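Local coordinates for protein 3-phosphoshikimate 1-carboxyvinyltransferase (Streptomyces sviceus, PDB 7M0O) that probably transfers the enolpyruvyl group of phosphoenolpyruvate to the 5-hydroxyl of shikimate-3-phosphate, the penultimate step of chorismate biosynthesis, at residues 304-317 with 344-356. Numbering follows the deposited sequence.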
ATOM      1  N   ALA A 304     -19.467 -14.379   6.479  1.00 10.94           N
ATOM      2  CA  ALA A 304     -19.781 -15.346   7.519  1.00  8.63           C
ATOM      3  C   ALA A 304     -21.274 -15.659   7.682  1.00  9.87           C
ATOM      4  O   ALA A 304     -21.575 -16.768   8.160  1.00 12.47           O
ATOM      5  CB  ALA A 304     -19.191 -14.862   8.855  1.00 13.71           C
ATOM      6  N   PRO A 305     -22.230 -14.780   7.342  1.00 10.49           N
ATOM      7  CA  PRO A 305     -23.646 -15.173   7.486  1.00 14.14           C
ATOM      8  C   PRO A 305     -24.013 -16.424   6.711  1.00 14.19           C
ATOM      9  O   PRO A 305     -25.013 -17.076   7.046  1.00 12.67           O
ATOM     10  CB  PRO A 305     -24.407 -13.951   6.962  1.00 13.18           C
ATOM     11  CG  PRO A 305     -23.489 -12.812   7.276  1.00 13.86           C
ATOM     12  CD  PRO A 305     -22.107 -13.329   7.073  1.00 11.82           C
ATOM     13  N   PHE A 306     -23.219 -16.788   5.703  1.00 11.62           N
ATOM     14  CA  PHE A 306     -23.496 -17.916   4.823  1.00 13.87           C
ATOM     15  C   PHE A 306     -22.679 -19.157   5.164  1.00 11.49           C
ATOM     16  O   PHE A 306     -22.789 -20.162   4.458  1.00 14.61           O
ATOM     17  CB  PHE A 306     -23.245 -17.501   3.372  1.00 12.22           C
ATOM     18  CG  PHE A 306     -23.796 -16.146   3.042  1.00 15.27           C
ATOM     19  CD1 PHE A 306     -25.131 -15.993   2.706  1.00 27.02           C
ATOM     20  CD2 PHE A 306     -22.990 -15.018   3.097  1.00 16.24           C
ATOM     21  CE1 PHE A 306     -25.649 -14.746   2.417  1.00 17.91           C
ATOM     22  CE2 PHE A 306     -23.506 -13.767   2.809  1.00 19.73           C
ATOM     23  CZ  PHE A 306     -24.843 -13.639   2.474  1.00 22.59           C
ATOM     24  N   ALA A 307     -21.895 -19.125   6.238  1.00 13.11           N
ATOM     25  CA  ALA A 307     -21.059 -20.269   6.591  1.00 13.46           C
ATOM     26  C   ALA A 307     -21.900 -21.386   7.213  1.00 12.39           C
ATOM     27  O   ALA A 307     -23.070 -21.208   7.564  1.00 15.01           O
ATOM     28  CB  ALA A 307     -19.937 -19.850   7.547  1.00 12.04           C
ATOM     29  N   SER A 308     -21.278 -22.562   7.333  1.00 13.38           N
ATOM     30  CA  SER A 308     -21.911 -23.770   7.864  1.00 12.40           C
ATOM     31  C   SER A 308     -21.974 -23.813   9.384  1.00 14.50           C
ATOM     32  O   SER A 308     -22.640 -24.700   9.930  1.00 14.23           O
ATOM     33  CB  SER A 308     -21.138 -25.003   7.400  1.00 12.02           C
ATOM     34  OG  SER A 308     -19.920 -25.132   8.128  1.00 13.81           O
ATOM     35  N   ALA A 309     -21.260 -22.916  10.075  1.00 12.72           N
ATOM     36  CA  ALA A 309     -21.084 -22.945  11.526  1.00 11.37           C
ATOM     37  C   ALA A 309     -20.548 -21.584  11.953  1.00 12.22           C
ATOM     38  O   ALA A 309     -20.189 -20.787  11.083  1.00 12.03           O
ATOM     39  CB  ALA A 309     -20.112 -24.058  11.929  1.00 12.78           C
ATOM     40  N   PRO A 310     -20.440 -21.277  13.259  1.00 14.26           N
ATOM     41  CA  PRO A 310     -19.919 -19.960  13.657  1.00 12.26           C
ATOM     42  C   PRO A 310     -18.560 -19.643  13.042  1.00 13.53           C
ATOM     43  O   PRO A 310     -17.710 -20.521  12.844  1.00 11.82           O
ATOM     44  CB  PRO A 310     -19.822 -20.060  15.182  1.00 14.93           C
ATOM     45  CG  PRO A 310     -20.902 -21.012  15.538  1.00 16.59           C
ATOM     46  CD  PRO A 310     -20.985 -22.007  14.416  1.00 16.22           C
ATOM     47  N   VAL A 311     -18.366 -18.365  12.747  1.00  9.56           N
ATOM     48  CA  VAL A 311     -17.087 -17.839  12.298  1.00 11.42           C
ATOM     49  C   VAL A 311     -16.582 -16.970  13.436  1.00  9.88           C
ATOM     50  O   VAL A 311     -17.207 -15.963  13.782  1.00 10.48           O
ATOM     51  CB  VAL A 311     -17.212 -17.049  10.987  1.00 12.97           C
ATOM     52  CG1 VAL A 311     -15.888 -16.395  10.648  1.00 14.52           C
ATOM     53  CG2 VAL A 311     -17.658 -17.990   9.849  1.00 13.18           C
ATOM     54  N   ARG A 312     -15.484 -17.373  14.052  1.00  8.59           N
ATOM     55  CA  ARG A 312     -14.906 -16.610  15.149  1.00  8.89           C
ATOM     56  C   ARG A 312     -13.571 -16.035  14.702  1.00  9.97           C
ATOM     57  O   ARG A 312     -12.649 -16.793  14.365  1.00 12.92           O
ATOM     58  CB  ARG A 312     -14.740 -17.483  16.389  1.00 11.59           C
ATOM     59  CG  ARG A 312     -14.260 -16.708  17.615  1.00 16.78           C
ATOM     60  CD  ARG A 312     -14.293 -17.576  18.859  1.00 17.48           C
ATOM     61  NE  ARG A 312     -13.591 -16.997  20.004  1.00 18.95           N
ATOM     62  CZ  ARG A 312     -14.206 -16.453  21.050  1.00 16.90           C
ATOM     63  NH1 ARG A 312     -15.529 -16.410  21.093  1.00 20.65           N
ATOM     64  NH2 ARG A 312     -13.494 -15.971  22.060  1.00 19.05           N
ATOM     65  N   ILE A 313     -13.460 -14.707  14.723  1.00  8.44           N
ATOM     66  CA  ILE A 313     -12.242 -14.005  14.321  1.00 11.35           C
ATOM     67  C   ILE A 313     -11.534 -13.525  15.585  1.00 11.50           C
ATOM     68  O   ILE A 313     -12.116 -12.779  16.378  1.00 10.30           O
ATOM     69  CB  ILE A 313     -12.560 -12.837  13.372  1.00 10.32           C
ATOM     70  CG1 ILE A 313     -13.290 -13.336  12.122  1.00 11.00           C
ATOM     71  CG2 ILE A 313     -11.280 -12.105  12.950  1.00 11.34           C
ATOM     72  CD1 ILE A 313     -13.643 -12.195  11.164  1.00 12.43           C
ATOM     73  N   GLU A 314     -10.283 -13.961  15.791  1.00  7.91           N
ATOM     74  CA  GLU A 314      -9.586 -13.750  17.050  1.00 10.19           C
ATOM     75  C   GLU A 314      -8.319 -12.928  16.837  1.00 11.45           C
ATOM     76  O   GLU A 314      -7.779 -12.854  15.727  1.00 11.87           O
ATOM     77  CB  GLU A 314      -9.206 -15.091  17.717  1.00 14.18           C
ATOM     78  CG  GLU A 314     -10.390 -15.832  18.285  1.00 14.38           C
ATOM     79  CD  GLU A 314     -10.020 -17.140  18.952  1.00 21.32           C
ATOM     80  OE1 GLU A 314      -8.891 -17.638  18.743  1.00 22.12           O
ATOM     81  OE2 GLU A 314     -10.882 -17.679  19.672  1.00 20.84           O
ATOM     82  N   ASP A 315      -7.858 -12.301  17.932  1.00 12.68           N
ATOM     83  CA  ASP A 315      -6.584 -11.579  17.974  1.00 14.94           C
ATOM     84  C   ASP A 315      -6.612 -10.332  17.086  1.00 15.23           C
ATOM     85  O   ASP A 315      -5.617  -9.990  16.443  1.00 12.25           O
ATOM     86  CB  ASP A 315      -5.418 -12.501  17.597  1.00 11.74           C
ATOM     87  CG  ASP A 315      -4.099 -12.138  18.300  1.00 16.66           C
ATOM     88  OD1 ASP A 315      -4.022 -11.129  19.048  1.00 16.96           O
ATOM     89  OD2 ASP A 315      -3.119 -12.882  18.091  1.00 19.06           O
ATOM     90  N   VAL A 316      -7.741  -9.615  17.090  1.00 11.37           N
ATOM     91  CA  VAL A 316      -7.903  -8.448  16.234  1.00 12.89           C
ATOM     92  C   VAL A 316      -8.183  -7.208  17.080  1.00 11.74           C
ATOM     93  O   VAL A 316      -9.011  -6.371  16.712  1.00 14.34           O
ATOM     94  CB  VAL A 316      -9.009  -8.669  15.178  1.00 13.30           C
ATOM     95  CG1 VAL A 316      -8.489  -9.587  14.072  1.00 12.10           C
ATOM     96  CG2 VAL A 316     -10.297  -9.262  15.804  1.00  9.45           C
ATOM     97  N   ALA A 317      -7.464  -7.069  18.203  1.00 12.99           N
ATOM     98  CA  ALA A 317      -7.491  -5.811  18.942  1.00 14.16           C
ATOM     99  C   ALA A 317      -7.180  -4.624  18.045  1.00 14.04           C
ATOM    100  O   ALA A 317      -7.761  -3.540  18.221  1.00 16.14           O
ATOM    101  CB  ALA A 317      -6.487  -5.852  20.103  1.00 16.76           C
ATOM    102  N   GLY A 344     -15.924  -9.650  21.962  1.00 16.64           N
ATOM    103  CA  GLY A 344     -15.109  -9.488  23.137  1.00 14.49           C
ATOM    104  C   GLY A 344     -14.022  -8.471  22.879  1.00 12.11           C
ATOM    105  O   GLY A 344     -13.984  -7.805  21.834  1.00 11.86           O
ATOM    106  N   PRO A 345     -13.105  -8.328  23.832  1.00 13.72           N
ATOM    107  CA  PRO A 345     -12.071  -7.290  23.684  1.00 12.38           C
ATOM    108  C   PRO A 345     -11.350  -7.334  22.354  1.00 13.52           C
ATOM    109  O   PRO A 345     -11.086  -6.275  21.770  1.00 12.39           O
ATOM    110  CB  PRO A 345     -11.125  -7.577  24.854  1.00 10.27           C
ATOM    111  CG  PRO A 345     -12.003  -8.168  25.881  1.00 12.44           C
ATOM    112  CD  PRO A 345     -13.051  -8.986  25.149  1.00 10.79           C
ATOM    113  N   ASP A 346     -11.053  -8.530  21.841  1.00 13.42           N
ATOM    114  CA  ASP A 346     -10.245  -8.634  20.633  1.00 13.07           C
ATOM    115  C   ASP A 346     -10.748  -9.725  19.702  1.00 12.22           C
ATOM    116  O   ASP A 346      -9.953 -10.334  18.971  1.00 12.47           O
ATOM    117  CB  ASP A 346      -8.774  -8.887  20.977  1.00 16.24           C
ATOM    118  CG  ASP A 346      -8.547 -10.201  21.722  1.00 21.83           C
ATOM    119  OD1 ASP A 346      -9.518 -10.875  22.128  1.00 15.19           O
ATOM    120  OD2 ASP A 346      -7.365 -10.565  21.919  1.00 28.54           O
ATOM    121  N   TRP A 347     -12.055  -9.985  19.710  1.00 11.06           N
ATOM    122  CA  TRP A 347     -12.616 -11.054  18.896  1.00 14.64           C
ATOM    123  C   TRP A 347     -14.062 -10.727  18.545  1.00 14.07           C
ATOM    124  O   TRP A 347     -14.719  -9.915  19.203  1.00 12.75           O
ATOM    125  CB  TRP A 347     -12.520 -12.424  19.600  1.00 13.10           C
ATOM    126  CG  TRP A 347     -13.244 -12.541  20.937  1.00 14.08           C
ATOM    127  CD1 TRP A 347     -12.694 -12.386  22.182  1.00 12.85           C
ATOM    128  CD2 TRP A 347     -14.629 -12.857  21.146  1.00 14.67           C
ATOM    129  NE1 TRP A 347     -13.654 -12.607  23.155  1.00 15.40           N
ATOM    130  CE2 TRP A 347     -14.849 -12.884  22.544  1.00 15.10           C
ATOM    131  CE3 TRP A 347     -15.704 -13.109  20.288  1.00 15.44           C
ATOM    132  CZ2 TRP A 347     -16.101 -13.161  23.102  1.00 15.81           C
ATOM    133  CZ3 TRP A 347     -16.956 -13.394  20.846  1.00 17.46           C
ATOM    134  CH2 TRP A 347     -17.143 -13.403  22.239  1.00 19.14           C
ATOM    135  N   ILE A 348     -14.537 -11.358  17.470  1.00 10.19           N
ATOM    136  CA  ILE A 348     -15.930 -11.263  17.036  1.00 10.19           C
ATOM    137  C   ILE A 348     -16.370 -12.642  16.564  1.00 10.53           C
ATOM    138  O   ILE A 348     -15.628 -13.323  15.847  1.00 12.25           O
ATOM    139  CB  ILE A 348     -16.089 -10.197  15.936  1.00 10.44           C
ATOM    140  CG1 ILE A 348     -17.541 -10.140  15.438  1.00 10.36           C
ATOM    141  CG2 ILE A 348     -15.123 -10.444  14.769  1.00 11.64           C
ATOM    142  CD1 ILE A 348     -17.816  -8.945  14.525  1.00 11.88           C
ATOM    143  N   GLU A 349     -17.566 -13.070  16.987  1.00 11.53           N
ATOM    144  CA  GLU A 349     -18.100 -14.382  16.628  1.00  9.80           C
ATOM    145  C   GLU A 349     -19.443 -14.183  15.931  1.00 14.13           C
ATOM    146  O   GLU A 349     -20.366 -13.579  16.498  1.00 14.13           O
ATOM    147  CB  GLU A 349     -18.239 -15.297  17.848  1.00 15.00           C
ATOM    148  CG  GLU A 349     -18.578 -16.745  17.472  1.00 17.22           C
ATOM    149  CD  GLU A 349     -18.271 -17.770  18.569  1.00 24.03           C
ATOM    150  OE1 GLU A 349     -17.504 -17.471  19.507  1.00 24.52           O
ATOM    151  OE2 GLU A 349     -18.808 -18.896  18.481  1.00 33.70           O
ATOM    152  N   ILE A 350     -19.531 -14.662  14.696  1.00 11.50           N
ATOM    153  CA  ILE A 350     -20.674 -14.442  13.826  1.00 10.59           C
ATOM    154  C   ILE A 350     -21.419 -15.761  13.664  1.00 12.35           C
ATOM    155  O   ILE A 350     -20.826 -16.779  13.287  1.00 11.17           O
ATOM    156  CB  ILE A 350     -20.231 -13.889  12.460  1.00 10.12           C
ATOM    157  CG1 ILE A 350     -19.468 -12.569  12.638  1.00 11.13           C
ATOM    158  CG2 ILE A 350     -21.444 -13.706  11.539  1.00 11.59           C
ATOM    159  CD1 ILE A 350     -18.367 -12.340  11.657  1.00 14.66           C
ATOM    160  N   HIS A 351     -22.729 -15.734  13.898  1.00 13.47           N
ATOM    161  CA  HIS A 351     -23.531 -16.943  13.836  1.00 13.17           C
ATOM    162  C   HIS A 351     -24.383 -16.930  12.578  1.00 13.04           C
ATOM    163  O   HIS A 351     -25.249 -16.052  12.426  1.00 16.32           O
ATOM    164  CB  HIS A 351     -24.391 -17.054  15.093  1.00 13.97           C
ATOM    165  CG  HIS A 351     -23.562 -17.197  16.332  1.00 14.45           C
ATOM    166  ND1 HIS A 351     -23.161 -18.424  16.809  1.00 20.02           N
ATOM    167  CD2 HIS A 351     -23.004 -16.273  17.151  1.00 16.77           C
ATOM    168  CE1 HIS A 351     -22.418 -18.255  17.888  1.00 20.91           C
ATOM    169  NE2 HIS A 351     -22.303 -16.958  18.115  1.00 22.06           N
ATOM    170  N   PRO A 352     -24.146 -17.853  11.649  1.00 11.58           N
ATOM    171  CA  PRO A 352     -24.835 -17.803  10.358  1.00 16.11           C
ATOM    172  C   PRO A 352     -26.335 -17.982  10.501  1.00 13.45           C
ATOM    173  O   PRO A 352     -26.836 -18.592  11.449  1.00 15.42           O
ATOM    174  CB  PRO A 352     -24.214 -18.966   9.571  1.00 16.47           C
ATOM    175  CG  PRO A 352     -23.530 -19.822  10.589  1.00 19.74           C
ATOM    176  CD  PRO A 352     -23.118 -18.907  11.702  1.00 14.09           C
ATOM    177  N   GLY A 353     -27.045 -17.448   9.515  1.00 14.40           N
ATOM    178  CA  GLY A 353     -28.487 -17.489   9.473  1.00 15.95           C
ATOM    179  C   GLY A 353     -29.003 -16.539   8.415  1.00 15.95           C
ATOM    180  O   GLY A 353     -28.231 -15.833   7.756  1.00 17.04           O
ATOM    181  N   PRO A 354     -30.325 -16.500   8.224  1.00 17.76           N
ATOM    182  CA  PRO A 354     -30.892 -15.645   7.172  1.00 19.10           C
ATOM    183  C   PRO A 354     -30.614 -14.173   7.433  1.00 16.24           C
ATOM    184  O   PRO A 354     -30.612 -13.710   8.577  1.00 18.97           O
ATOM    185  CB  PRO A 354     -32.392 -15.948   7.240  1.00 19.37           C
ATOM    186  CG  PRO A 354     -32.496 -17.252   7.988  1.00 23.84           C
ATOM    187  CD  PRO A 354     -31.358 -17.274   8.938  1.00 19.66           C
ATOM    188  N   ALA A 355     -30.372 -13.435   6.360  1.00 16.32           N
ATOM    189  CA  ALA A 355     -30.098 -12.011   6.458  1.00 13.71           C
ATOM    190  C   ALA A 355     -31.047 -11.240   5.558  1.00 16.57           C
ATOM    191  O   ALA A 355     -31.472 -11.729   4.507  1.00 19.62           O
ATOM    192  CB  ALA A 355     -28.643 -11.685   6.086  1.00 17.92           C
ATOM    193  N   THR A 356     -31.357 -10.020   5.985  1.00 16.65           N
ATOM    194  CA  THR A 356     -32.306  -9.136   5.321  1.00 19.32           C
ATOM    195  C   THR A 356     -31.617  -7.818   5.011  1.00 15.35           C
ATOM    196  O   THR A 356     -30.895  -7.287   5.856  1.00 17.61           O
ATOM    197  CB  THR A 356     -33.522  -8.865   6.220  1.00 19.93           C
ATOM    198  OG1 THR A 356     -34.176 -10.103   6.536  1.00 28.02           O
ATOM    199  CG2 THR A 356     -34.522  -7.948   5.533  1.00 22.62           C
TER
HETATM  200  O   HOH W   1      -8.935 -13.292  20.565  1.00 16.29           O
HETATM  201  O   HOH W   2      -5.202 -11.893  21.770  1.00 31.70           O
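Arg312 meets Trp347 and Glu349 because its CG stands anti to the backbone N (chi1 -175°) and the chain runs extended to NE, while Trp347 holds CG between its own N and carbonyl carbon (chi1 60°), laying the indole beneath the guanidinium. Arg312 CZ sits 3.8 Å from the centroid of the Trp347 six-membered ring, and the planes are inclined by 29°: a cation-pi stack over the face. Two salt bridges, both nearly in the guanidinium plane, fix its rotation: Glu349 OE1 across the strands, 2.7 Å from Arg312 NH1, and Glu314 OE2 along the same strand, 2.8 Å from Arg312 NE. The Glu349 carboxylate stands nearly perpendicular to the guanidinium.

Beneath this network, strands 311-314 and 347-351 run antiparallel at the centre of a four-stranded mixed sheet. A beta-alpha-beta crossover through helix 297-303 joins 286-289 to 311-314; 340-344 and 347-351 form a hairpin. Val311 and Ile350 exchange two backbone bonds, as do Ile313 and Ile348. On the opposite face, Ile313 CB meets Ile348 CG2 at 3.8 Å and Ala304 CB meets Ile350 CG2 at 3.7 Å; Ile313 and Ile350 pack on helix 297-303, Ile348 and Ile350 on helix 326-336. A water lies between the Asp315 and Asp346 carboxylates, whose OD1 and OD2 are 4.4 Å apart; Asp315 OD2 is bonded to Asn289. The sheet thus separates an apolar, helix-covered face from that of the Arg312, Glu314 and Glu349 charges and the Trp347 ring, where two carboxylates probably stabilise the arginine's positive charge above the indole.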